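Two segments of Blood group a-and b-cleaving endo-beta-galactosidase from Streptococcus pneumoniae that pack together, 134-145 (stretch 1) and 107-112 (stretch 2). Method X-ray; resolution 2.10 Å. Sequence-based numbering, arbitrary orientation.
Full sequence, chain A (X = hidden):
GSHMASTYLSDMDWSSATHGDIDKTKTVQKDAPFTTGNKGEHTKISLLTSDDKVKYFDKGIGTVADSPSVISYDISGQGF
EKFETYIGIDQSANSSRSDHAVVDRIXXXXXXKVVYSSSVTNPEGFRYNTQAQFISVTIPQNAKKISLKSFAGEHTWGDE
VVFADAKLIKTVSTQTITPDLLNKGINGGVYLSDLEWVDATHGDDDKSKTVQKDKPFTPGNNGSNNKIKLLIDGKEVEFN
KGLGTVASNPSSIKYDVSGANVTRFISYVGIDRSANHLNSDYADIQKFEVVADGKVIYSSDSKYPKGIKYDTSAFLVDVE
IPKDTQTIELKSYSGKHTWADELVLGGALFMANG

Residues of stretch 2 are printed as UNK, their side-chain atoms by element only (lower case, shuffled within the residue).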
# COMPACT_ATOMS: atom_id res chain seq x y z
N PHE A 134 -8.95 25.06 0.27
CA PHE A 134 -8.62 23.67 0.58
C PHE A 134 -8.03 22.98 -0.65
O PHE A 134 -8.63 23.02 -1.73
CB PHE A 134 -9.86 22.91 1.09
CG PHE A 134 -9.61 21.46 1.40
CD1 PHE A 134 -8.78 21.09 2.46
CD2 PHE A 134 -10.21 20.46 0.64
CE1 PHE A 134 -8.56 19.74 2.76
CE2 PHE A 134 -10.00 19.11 0.93
CZ PHE A 134 -9.17 18.75 1.99
N ILE A 135 -6.87 22.36 -0.47
CA ILE A 135 -6.20 21.63 -1.54
C ILE A 135 -6.33 20.13 -1.30
O ILE A 135 -6.06 19.65 -0.19
CB ILE A 135 -4.70 22.01 -1.66
CG1 ILE A 135 -4.51 23.51 -1.88
CG2 ILE A 135 -4.02 21.22 -2.79
CD1 ILE A 135 -3.08 23.98 -1.77
N SER A 136 -6.74 19.40 -2.33
CA SER A 136 -6.72 17.95 -2.32
C SER A 136 -6.26 17.45 -3.68
O SER A 136 -7.01 17.51 -4.66
CB SER A 136 -8.08 17.38 -1.94
OG SER A 136 -7.99 15.99 -1.66
N VAL A 137 -5.01 16.99 -3.75
CA VAL A 137 -4.44 16.50 -5.00
C VAL A 137 -4.01 15.04 -4.90
O VAL A 137 -3.55 14.59 -3.85
CB VAL A 137 -3.24 17.37 -5.49
CG1 VAL A 137 -3.72 18.72 -6.01
CG2 VAL A 137 -2.19 17.54 -4.40
N THR A 138 -4.16 14.32 -6.01
CA THR A 138 -3.72 12.93 -6.11
C THR A 138 -2.20 12.90 -6.33
O THR A 138 -1.66 13.70 -7.10
CB THR A 138 -4.44 12.18 -7.26
OG1 THR A 138 -5.84 12.43 -7.19
CG2 THR A 138 -4.20 10.68 -7.16
N ILE A 139 -1.53 11.99 -5.64
CA ILE A 139 -0.10 11.77 -5.81
C ILE A 139 0.12 10.53 -6.67
O ILE A 139 -0.43 9.46 -6.36
CB ILE A 139 0.61 11.64 -4.44
CG1 ILE A 139 0.65 13.00 -3.73
CG2 ILE A 139 2.02 11.07 -4.59
CD1 ILE A 139 1.01 12.93 -2.27
N PRO A 140 0.89 10.66 -7.77
CA PRO A 140 1.23 9.52 -8.62
C PRO A 140 2.03 8.47 -7.86
O PRO A 140 2.85 8.83 -7.01
CB PRO A 140 2.08 10.14 -9.73
CG PRO A 140 1.74 11.59 -9.71
CD PRO A 140 1.49 11.91 -8.28
N GLN A 141 1.80 7.20 -8.17
CA GLN A 141 2.44 6.09 -7.45
C GLN A 141 3.96 6.17 -7.47
O GLN A 141 4.64 5.75 -6.53
CB GLN A 141 1.97 4.74 -8.03
CG GLN A 141 2.24 3.54 -7.12
CD GLN A 141 1.78 2.22 -7.74
OE1 GLN A 141 1.24 2.18 -8.84
NE2 GLN A 141 2.01 1.12 -7.01
N ASN A 142 4.49 6.73 -8.56
CA ASN A 142 5.93 6.87 -8.77
C ASN A 142 6.58 8.11 -8.14
O ASN A 142 7.80 8.26 -8.19
CB ASN A 142 6.21 6.87 -10.28
CG ASN A 142 5.13 7.59 -11.07
OD1 ASN A 142 4.13 6.98 -11.47
ND2 ASN A 142 5.31 8.88 -11.30
N ALA A 143 5.77 8.98 -7.53
CA ALA A 143 6.22 10.30 -7.07
C ALA A 143 7.41 10.27 -6.11
O ALA A 143 7.48 9.43 -5.21
CB ALA A 143 5.07 11.08 -6.46
N LYS A 144 8.33 11.21 -6.31
CA LYS A 144 9.57 11.29 -5.53
C LYS A 144 9.67 12.57 -4.69
O LYS A 144 10.22 12.54 -3.58
CB LYS A 144 10.79 11.16 -6.45
CG LYS A 144 11.00 9.76 -7.01
CD LYS A 144 12.07 9.74 -8.10
CE LYS A 144 12.34 8.33 -8.60
NZ LYS A 144 11.13 7.69 -9.22
N LYS A 145 9.15 13.67 -5.22
CA LYS A 145 9.34 14.99 -4.60
C LYS A 145 8.08 15.84 -4.67
O LYS A 145 7.51 16.05 -5.75
CB LYS A 145 10.50 15.71 -5.30
CG LYS A 145 10.99 16.97 -4.59
CD LYS A 145 11.99 17.70 -5.46
CE LYS A 145 12.78 18.72 -4.67
NZ LYS A 145 13.89 19.29 -5.49
N UNK A 107 1.43 27.51 -5.10
CA UNK A 107 1.41 26.31 -5.94
C UNK A 107 1.87 25.07 -5.19
O UNK A 107 2.66 25.15 -4.24
o UNK A 107 2.38 28.41 -10.31
c UNK A 107 2.29 26.50 -7.18
c UNK A 107 1.77 27.50 -8.19
o UNK A 107 3.94 27.33 -9.21
c UNK A 107 2.77 27.77 -9.31
N UNK A 108 1.36 23.92 -5.63
CA UNK A 108 1.89 22.63 -5.21
C UNK A 108 2.44 21.93 -6.44
O UNK A 108 1.77 21.83 -7.47
c UNK A 108 0.82 21.75 -4.50
c UNK A 108 1.41 20.40 -4.07
c UNK A 108 0.20 22.49 -3.30
c UNK A 108 1.17 22.86 -2.17
N UNK A 109 3.68 21.46 -6.33
CA UNK A 109 4.40 20.85 -7.43
C UNK A 109 4.87 19.45 -7.05
O UNK A 109 5.38 19.25 -5.94
c UNK A 109 7.45 22.32 -9.41
o UNK A 109 7.11 23.48 -9.72
o UNK A 109 8.65 21.95 -9.39
c UNK A 109 5.60 21.73 -7.80
c UNK A 109 6.38 21.31 -9.03
N UNK A 110 4.68 18.50 -7.95
CA UNK A 110 5.21 17.14 -7.78
C UNK A 110 6.08 16.77 -8.98
O UNK A 110 5.60 16.74 -10.12
c UNK A 110 4.09 16.08 -7.58
c UNK A 110 1.97 15.59 -6.21
c UNK A 110 3.27 16.39 -6.32
c UNK A 110 4.69 14.67 -7.51
N UNK A 111 7.36 16.51 -8.71
CA UNK A 111 8.34 16.10 -9.73
C UNK A 111 8.33 16.99 -10.98
O UNK A 111 8.33 16.50 -12.11
c UNK A 111 8.15 14.62 -10.11
o UNK A 111 7.60 12.66 -8.89
c UNK A 111 8.31 13.69 -8.92
o UNK A 111 9.14 13.96 -8.03
N UNK A 112 8.32 18.31 -10.76
CA UNK A 112 8.38 19.28 -11.86
C UNK A 112 7.03 19.65 -12.45
O UNK A 112 6.95 20.53 -13.31

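Position 107 carries five side-chain atoms, three carbons in a row with two oxygens on the third. Its CA-to-CB bond points away from stretch 1, and the side chain touches nothing there, coming no nearer than 8.0 Å. A carboxylate at the end of a three-carbon chain is glutamate, so this is Glu107; the carboxylate finds its hydrogen bonds elsewhere in the structure.

Position 108 has four carbons and no heteroatom, forked at the first, one arm being two carbons long. CB points toward stretch 1, and a side-chain carbon meets the methyl end of Ile135. The fork excludes leucine and identifies Ile108. CG1 of Ile108 lies 3.9 Å from CD1 of Ile135, an apolar contact between two buried side chains.

Position 109 repeats the pattern of three carbons ending in two oxygens. Its CB points sideways, and the side chain stays 6.3 Å or more from stretch 1, touching nothing there. This is Glu109.

Position 110 again shows four carbons forked at the first, with one two-carbon arm. Although CB points sideways, the end of the side chain comes nearer, its carbons packing against Ile139, Pro140 and Ala143. This is Ile110, which gives up 88 Å² to stretch 1, the largest area of any residue here. CD1 of Ile110 sits 3.8 Å from CG1 of Ile139 and 4.2 Å from CD of Pro140, while CG2 of Ile110 lies 3.8 Å from CB of Ala143.

Position 111 has two carbons, the second bearing two oxygens, which reach the successive backbone amides of Lys144 and Lys145. This shorter carboxylate is Asp111, since an amide would carry one nitrogen. With chi1 at -59° (m), N of Lys145 donates to OD1 of Asp111 at 2.8 Å, and N of Lys144 donates to OD2 of Asp111 at 3.0 Å, with a weak bond from the same N of Lys144 to OD1 of Asp111 at 3.3 Å.

Position 112 has no side-chain atoms and touches nothing on stretch 1, so it is Gly112. At phi/psi 87/-5 a CB would be jammed against the carbonyl O of the preceding residue, which by itself calls for glycine.

The contact, 404 Å² in all, joins an apolar patch to a polar clamp. A type I turn from Pro140 to Ala143, closed by N of Ala143 donating to O of Pro140 at 3.0 Å, leads into the amides that Asp111 accepts. The backbone answers: N of Asp111 donates to O of Lys145 at 3.0 Å, and CA of Ile110 approaches that same O of Lys145 at 3.3 Å in a CA-H...O contact.

Stretch 2 (107-112) EIEIDG
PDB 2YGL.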